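Local coordinates for BPH (Thiobacillus denitrificans, PDB 5OVS), which forms a tetradecameric double-ring proteasome homologue and is probably an N-terminal-nucleophile hydrolase that degrades proteins inside its cavity, at the interface of chains A and B. Numbering follows the deposited sequence. Chains: chain A/B, BPH.

Contact 1: the interface of chains A and B. Residues chain A 78, 82, 126; chain B 57, 91-93.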
ATOM      1  N   PHE A  78      -6.765  12.416  38.263  1.00 39.88           N
ATOM      2  CA  PHE A  78      -5.761  11.803  37.392  1.00 39.92           C
ATOM      3  C   PHE A  78      -5.318  10.430  37.900  1.00 41.26           C
ATOM      4  O   PHE A  78      -5.238   9.459  37.120  1.00 38.51           O
ATOM      5  CB  PHE A  78      -4.519  12.682  37.220  1.00 40.38           C
ATOM      6  CG  PHE A  78      -3.430  11.999  36.441  1.00 40.63           C
ATOM      7  CD1 PHE A  78      -3.498  11.926  35.052  1.00 40.72           C
ATOM      8  CD2 PHE A  78      -2.385  11.365  37.095  1.00 40.56           C
ATOM      9  CE1 PHE A  78      -2.516  11.268  34.333  1.00 41.05           C
ATOM     10  CE2 PHE A  78      -1.403  10.699  36.384  1.00 41.35           C
ATOM     11  CZ  PHE A  78      -1.464  10.648  35.002  1.00 41.22           C
ATOM     12  N   ASN A  82      -5.775   7.037  35.789  1.00 41.94           N
ATOM     13  CA  ASN A  82      -4.613   6.225  35.400  1.00 42.19           C
ATOM     14  C   ASN A  82      -4.754   4.756  35.854  1.00 41.83           C
ATOM     15  O   ASN A  82      -4.419   3.828  35.107  1.00 42.33           O
ATOM     16  CB  ASN A  82      -3.315   6.849  35.938  1.00 42.60           C
ATOM     17  CG  ASN A  82      -2.072   6.362  35.198  1.00 43.39           C
ATOM     18  OD1 ASN A  82      -1.946   6.527  33.978  1.00 43.86           O
ATOM     19  ND2 ASN A  82      -1.137   5.779  35.939  1.00 43.12           N
ATOM     20  N   ARG A 126      -6.342  11.016  29.478  1.00 39.44           N
ATOM     21  CA  ARG A 126      -6.169  11.277  30.919  1.00 40.30           C
ATOM     22  C   ARG A 126      -5.664  12.702  31.212  1.00 40.27           C
ATOM     23  O   ARG A 126      -4.962  12.942  32.192  1.00 38.69           O
ATOM     24  CB  ARG A 126      -5.310  10.182  31.583  1.00 40.43           C
ATOM     25  CG  ARG A 126      -6.040   8.842  31.614  1.00 40.89           C
ATOM     26  CD  ARG A 126      -5.170   7.653  31.989  1.00 41.50           C
ATOM     27  NE  ARG A 126      -4.013   7.519  31.107  1.00 43.29           N
ATOM     28  CZ  ARG A 126      -4.052   7.137  29.830  1.00 42.94           C
ATOM     29  NH1 ARG A 126      -5.199   6.816  29.235  1.00 42.82           N
ATOM     30  NH2 ARG A 126      -2.919   7.078  29.135  1.00 43.23           N
TER
ATOM     31  N   ILE B  57       1.515  13.718  34.878  1.00 44.12           N
ATOM     32  CA  ILE B  57       2.374  12.551  35.082  1.00 44.57           C
ATOM     33  C   ILE B  57       3.646  12.908  35.850  1.00 43.60           C
ATOM     34  O   ILE B  57       3.998  12.221  36.805  1.00 43.73           O
ATOM     35  CB  ILE B  57       2.750  11.867  33.755  1.00 45.05           C
ATOM     36  CG1 ILE B  57       1.531  11.151  33.165  1.00 46.16           C
ATOM     37  CG2 ILE B  57       3.872  10.859  33.967  1.00 45.36           C
ATOM     38  CD1 ILE B  57       1.639  10.871  31.679  1.00 46.19           C
ATOM     39  N   HIS B  91       4.319   2.627  33.939  1.00 49.38           N
ATOM     40  CA  HIS B  91       3.218   3.059  34.805  1.00 49.38           C
ATOM     41  C   HIS B  91       2.227   4.019  34.163  1.00 47.81           C
ATOM     42  O   HIS B  91       1.058   3.986  34.505  1.00 48.76           O
ATOM     43  CB  HIS B  91       3.764   3.665  36.103  1.00 50.88           C
ATOM     44  CG  HIS B  91       4.710   2.758  36.832  1.00 53.36           C
ATOM     45  ND1 HIS B  91       4.331   1.526  37.320  1.00 55.22           N
ATOM     46  CD2 HIS B  91       6.026   2.888  37.124  1.00 54.40           C
ATOM     47  CE1 HIS B  91       5.370   0.940  37.893  1.00 55.65           C
ATOM     48  NE2 HIS B  91       6.411   1.744  37.784  1.00 55.68           N
ATOM     49  N   TYR B  92       2.670   4.862  33.241  1.00 46.86           N
ATOM     50  CA  TYR B  92       1.814   5.922  32.721  1.00 46.73           C
ATOM     51  C   TYR B  92       1.371   5.694  31.270  1.00 46.05           C
ATOM     52  O   TYR B  92       0.841   6.600  30.640  1.00 45.10           O
ATOM     53  CB  TYR B  92       2.515   7.277  32.877  1.00 47.39           C
ATOM     54  CG  TYR B  92       2.880   7.592  34.313  1.00 48.38           C
ATOM     55  CD1 TYR B  92       1.922   8.070  35.200  1.00 49.30           C
ATOM     56  CD2 TYR B  92       4.171   7.386  34.790  1.00 48.56           C
ATOM     57  CE1 TYR B  92       2.238   8.347  36.520  1.00 49.83           C
ATOM     58  CE2 TYR B  92       4.500   7.653  36.114  1.00 49.20           C
ATOM     59  CZ  TYR B  92       3.529   8.136  36.975  1.00 50.29           C
ATOM     60  OH  TYR B  92       3.834   8.417  38.289  1.00 49.47           O
ATOM     61  N   TYR B  93       1.571   4.483  30.763  1.00 46.44           N
ATOM     62  CA  TYR B  93       1.112   4.083  29.427  1.00 47.63           C
ATOM     63  C   TYR B  93       1.589   5.005  28.301  1.00 47.98           C
ATOM     64  O   TYR B  93       0.794   5.460  27.463  1.00 47.37           O
ATOM     65  CB  TYR B  93      -0.417   3.933  29.397  1.00 48.26           C
ATOM     66  CG  TYR B  93      -0.966   3.189  30.594  1.00 48.95           C
ATOM     67  CD1 TYR B  93      -0.996   1.798  30.632  1.00 48.95           C
ATOM     68  CD2 TYR B  93      -1.444   3.885  31.703  1.00 49.53           C
ATOM     69  CE1 TYR B  93      -1.496   1.126  31.736  1.00 49.63           C
ATOM     70  CE2 TYR B  93      -1.949   3.224  32.804  1.00 49.54           C
ATOM     71  CZ  TYR B  93      -1.971   1.851  32.818  1.00 49.94           C
ATOM     72  OH  TYR B  93      -2.472   1.225  33.926  1.00 51.69           O
TER
HETATM   73  O   HOH W   1      -1.456   8.136  31.756  1.00 33.91           O
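Water 1 sits between A:Asn82, A:Arg126 and B:Tyr92 and ties the two subunits together in this patch of the proteasome-like assembly, where helix 74-91 of one chain faces residues 91-93 of a copy of the same protein. The side-chain carbonyl OD1 of A:Asn82 lies 2.8 Å from the water, and the backbone O of B:Tyr92 reaches it from the other chain at 3.0 Å. The third partner is the guanidinium of A:Arg126, whose NE meets the water at 2.7 Å almost straight, 166° at the hydrogen, with the water at the edge of the guanidinium and in its plane; NH2 adds a weak, more bent contact. A bend at chi3 in the A:Arg126 chain presents this edge to the water. The amide of A:Asn82 spends its other end directly on chain B: ND2 donates to the backbone O of B:His91 over 3.2 Å, tilted from that carbonyl's plane. CG of A:Asn82 stands anti to the backbone N (chi1 -160°), which carries the amide across to the neighbouring chain. There OD1 lies at the edge of the B:Tyr93 ring, in its plane and 3.5 Å from CD2, while the amide and ring planes stand 63° apart. An alanine here would probably leave the B:His91 carbonyl without its cross-chain donor and water 1 without one of its mates, slackening the link between A:Arg126 and the B:Tyr92 backbone. Alongside the polar network, A:Phe78 meets B:Ile57 tip first, its ring CZ 3.5 Å from CG1. The same isoleucine steadies B:Tyr92 from within chain B, its CG2 placed 3.4 Å above the centre of the tyrosine ring, with CB of B:His91 over the opposite face toward the rim. That sandwich helps fix the phenol ring, whose CD1 lies 3.9 Å from ND2 of A:Asn82, with the amide nitrogen well out of the ring plane.

Contact 2: the interface of chains A and B. Residues chain A 78, 104, 125-128; chain B 51-53, 56.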
ATOM      1  N   PHE A  78      -6.765  12.416  38.263  1.00 39.88           N
ATOM      2  CA  PHE A  78      -5.761  11.803  37.392  1.00 39.92           C
ATOM      3  C   PHE A  78      -5.318  10.430  37.900  1.00 41.26           C
ATOM      4  O   PHE A  78      -5.238   9.459  37.120  1.00 38.51           O
ATOM      5  CB  PHE A  78      -4.519  12.682  37.220  1.00 40.38           C
ATOM      6  CG  PHE A  78      -3.430  11.999  36.441  1.00 40.63           C
ATOM      7  CD1 PHE A  78      -3.498  11.926  35.052  1.00 40.72           C
ATOM      8  CD2 PHE A  78      -2.385  11.365  37.095  1.00 40.56           C
ATOM      9  CE1 PHE A  78      -2.516  11.268  34.333  1.00 41.05           C
ATOM     10  CE2 PHE A  78      -1.403  10.699  36.384  1.00 41.35           C
ATOM     11  CZ  PHE A  78      -1.464  10.648  35.002  1.00 41.22           C
ATOM     12  N   LEU A 104       0.169   9.025  24.309  1.00 49.64           N
ATOM     13  CA  LEU A 104      -0.213   8.097  25.352  1.00 49.15           C
ATOM     14  C   LEU A 104      -1.369   7.233  24.885  1.00 47.45           C
ATOM     15  O   LEU A 104      -2.066   7.575  23.931  1.00 47.03           O
ATOM     16  CB  LEU A 104      -0.648   8.888  26.579  1.00 50.36           C
ATOM     17  CG  LEU A 104       0.407   9.833  27.157  1.00 51.05           C
ATOM     18  CD1 LEU A 104      -0.235  10.843  28.097  1.00 52.14           C
ATOM     19  CD2 LEU A 104       1.493   9.040  27.868  1.00 51.01           C
ATOM     20  N   HIS A 125      -7.092  10.920  26.826  1.00 36.87           N
ATOM     21  CA  HIS A 125      -5.681  10.673  27.128  1.00 38.40           C
ATOM     22  C   HIS A 125      -5.328  10.971  28.605  1.00 39.54           C
ATOM     23  O   HIS A 125      -4.156  11.104  28.941  1.00 39.93           O
ATOM     24  CB  HIS A 125      -4.786  11.423  26.133  1.00 38.26           C
ATOM     25  CG  HIS A 125      -4.945  10.953  24.709  1.00 39.47           C
ATOM     26  ND1 HIS A 125      -5.851  11.512  23.829  1.00 39.56           N
ATOM     27  CD2 HIS A 125      -4.329   9.960  24.022  1.00 39.26           C
ATOM     28  CE1 HIS A 125      -5.776  10.894  22.661  1.00 39.18           C
ATOM     29  NE2 HIS A 125      -4.862   9.948  22.752  1.00 39.35           N
ATOM     30  N   ARG A 126      -6.342  11.016  29.478  1.00 39.44           N
ATOM     31  CA  ARG A 126      -6.169  11.277  30.919  1.00 40.30           C
ATOM     32  C   ARG A 126      -5.664  12.702  31.212  1.00 40.27           C
ATOM     33  O   ARG A 126      -4.962  12.942  32.192  1.00 38.69           O
ATOM     34  CB  ARG A 126      -5.310  10.182  31.583  1.00 40.43           C
ATOM     35  CG  ARG A 126      -6.040   8.842  31.614  1.00 40.89           C
ATOM     36  CD  ARG A 126      -5.170   7.653  31.989  1.00 41.50           C
ATOM     37  NE  ARG A 126      -4.013   7.519  31.107  1.00 43.29           N
ATOM     38  CZ  ARG A 126      -4.052   7.137  29.830  1.00 42.94           C
ATOM     39  NH1 ARG A 126      -5.199   6.816  29.235  1.00 42.82           N
ATOM     40  NH2 ARG A 126      -2.919   7.078  29.135  1.00 43.23           N
ATOM     41  N   THR A 127      -6.061  13.632  30.343  1.00 39.96           N
ATOM     42  CA  THR A 127      -5.874  15.063  30.543  1.00 40.90           C
ATOM     43  C   THR A 127      -6.922  15.578  31.518  1.00 40.69           C
ATOM     44  O   THR A 127      -8.004  16.000  31.113  1.00 42.18           O
ATOM     45  CB  THR A 127      -6.074  15.823  29.214  1.00 41.35           C
ATOM     46  OG1 THR A 127      -5.415  15.122  28.157  1.00 43.49           O
ATOM     47  CG2 THR A 127      -5.549  17.235  29.303  1.00 41.86           C
ATOM     48  N   VAL A 128      -6.614  15.532  32.803  1.00 39.91           N
ATOM     49  CA  VAL A 128      -7.523  16.048  33.809  1.00 39.19           C
ATOM     50  C   VAL A 128      -7.500  17.585  33.809  1.00 40.37           C
ATOM     51  O   VAL A 128      -6.435  18.203  33.810  1.00 40.94           O
ATOM     52  CB  VAL A 128      -7.148  15.528  35.213  1.00 38.63           C
ATOM     53  CG1 VAL A 128      -8.124  16.054  36.247  1.00 38.12           C
ATOM     54  CG2 VAL A 128      -7.124  14.009  35.219  1.00 38.56           C
TER
ATOM     55  N   SER B  51       1.725  16.636  25.218  1.00 44.00           N
ATOM     56  CA  SER B  51       0.409  16.361  25.789  1.00 44.48           C
ATOM     57  C   SER B  51       0.227  17.066  27.129  1.00 46.25           C
ATOM     58  O   SER B  51       1.143  17.091  27.969  1.00 45.23           O
ATOM     59  CB  SER B  51       0.198  14.854  25.969  1.00 44.33           C
ATOM     60  OG  SER B  51      -0.996  14.596  26.688  1.00 45.07           O
ATOM     61  N   ALA B  52      -0.959  17.634  27.332  1.00 45.61           N
ATOM     62  CA  ALA B  52      -1.235  18.369  28.557  1.00 46.98           C
ATOM     63  C   ALA B  52      -1.260  17.448  29.800  1.00 46.75           C
ATOM     64  O   ALA B  52      -1.192  17.927  30.927  1.00 47.64           O
ATOM     65  CB  ALA B  52      -2.537  19.146  28.422  1.00 46.81           C
ATOM     66  N   THR B  53      -1.344  16.136  29.578  1.00 45.79           N
ATOM     67  CA  THR B  53      -1.294  15.143  30.649  1.00 44.83           C
ATOM     68  C   THR B  53       0.072  15.025  31.300  1.00 45.09           C
ATOM     69  O   THR B  53       0.166  14.553  32.423  1.00 46.02           O
ATOM     70  CB  THR B  53      -1.661  13.746  30.106  1.00 44.39           C
ATOM     71  OG1 THR B  53      -2.913  13.816  29.425  1.00 44.44           O
ATOM     72  CG2 THR B  53      -1.766  12.712  31.222  1.00 44.87           C
ATOM     73  N   LEU B  56       0.875  16.418  34.655  1.00 46.47           N
ATOM     74  CA  LEU B  56       0.213  15.609  35.660  1.00 45.85           C
ATOM     75  C   LEU B  56       1.047  14.384  35.929  1.00 45.13           C
ATOM     76  O   LEU B  56       1.274  14.046  37.077  1.00 45.44           O
ATOM     77  CB  LEU B  56      -1.186  15.193  35.206  1.00 46.34           C
ATOM     78  CG  LEU B  56      -2.121  16.331  34.808  1.00 47.60           C
ATOM     79  CD1 LEU B  56      -3.371  15.779  34.147  1.00 48.56           C
ATOM     80  CD2 LEU B  56      -2.473  17.179  36.023  1.00 48.48           C
TER
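The start of helix 54-63 of chain B, with the loop residues 51-53 leading into it, docks against the 125-127 loop of chain A and the first residue of strand 128-131. B:Thr53 carries the contact, its hydroxyl and methyl branches doing different work. The hydroxyl OG1 donates to the backbone O of A:His125 over 3.0 Å, approaching from above the carbonyl plane, 56° out of it, and accepts a bond from OG1 of A:Thr127 at 3.1 Å. Two hydroxyls thus run in relay from chain A into chain B and back. With OG1 beside the backbone N (chi1 -53°), the methyl CG2 falls anti to that nitrogen and comes against CE1 of A:Phe78, 3.5 Å away and displaced from the ring plane; it also rests near the backbone O of A:Arg126. CD1 of A:Leu104 packs on CB of B:Thr53 at 3.8 Å. Behind the threonine, B:Ser51 OG accepts its backbone N-H at 158° and so helps hold the loop that presents it. B:Leu56, one turn further on, lays its CB over one face of A:Phe78 toward the rim and brings CD1 to 3.9 Å from CB of A:Val128. Methyl meets methyl where A:Thr127 CG2 touches B:Ala52 CB, 3.7 Å apart. This mixed polar and apolar fit seats the helix start of one subunit against its neighbour and probably helps fix their relative orientation in the tetradecamer.

Contact 1 and contact 2 lie side by side on one interface, the centres of their C-alpha atoms about 7 Å apart, and share A:Phe78 and A:Arg126. On chain B, helix 54-63 serves both, so one element is held at two neighbouring places. Water-mediated bonding in contact 1 gives way to direct bonding in contact 2, which also buries more surface. Because the whole interface is not an exact two-fold, each subunit offers different surfaces to its partner, as would be expected of neighbours within a ring, and the paired patches probably repeat between subunits of the double-ring tetradecamer.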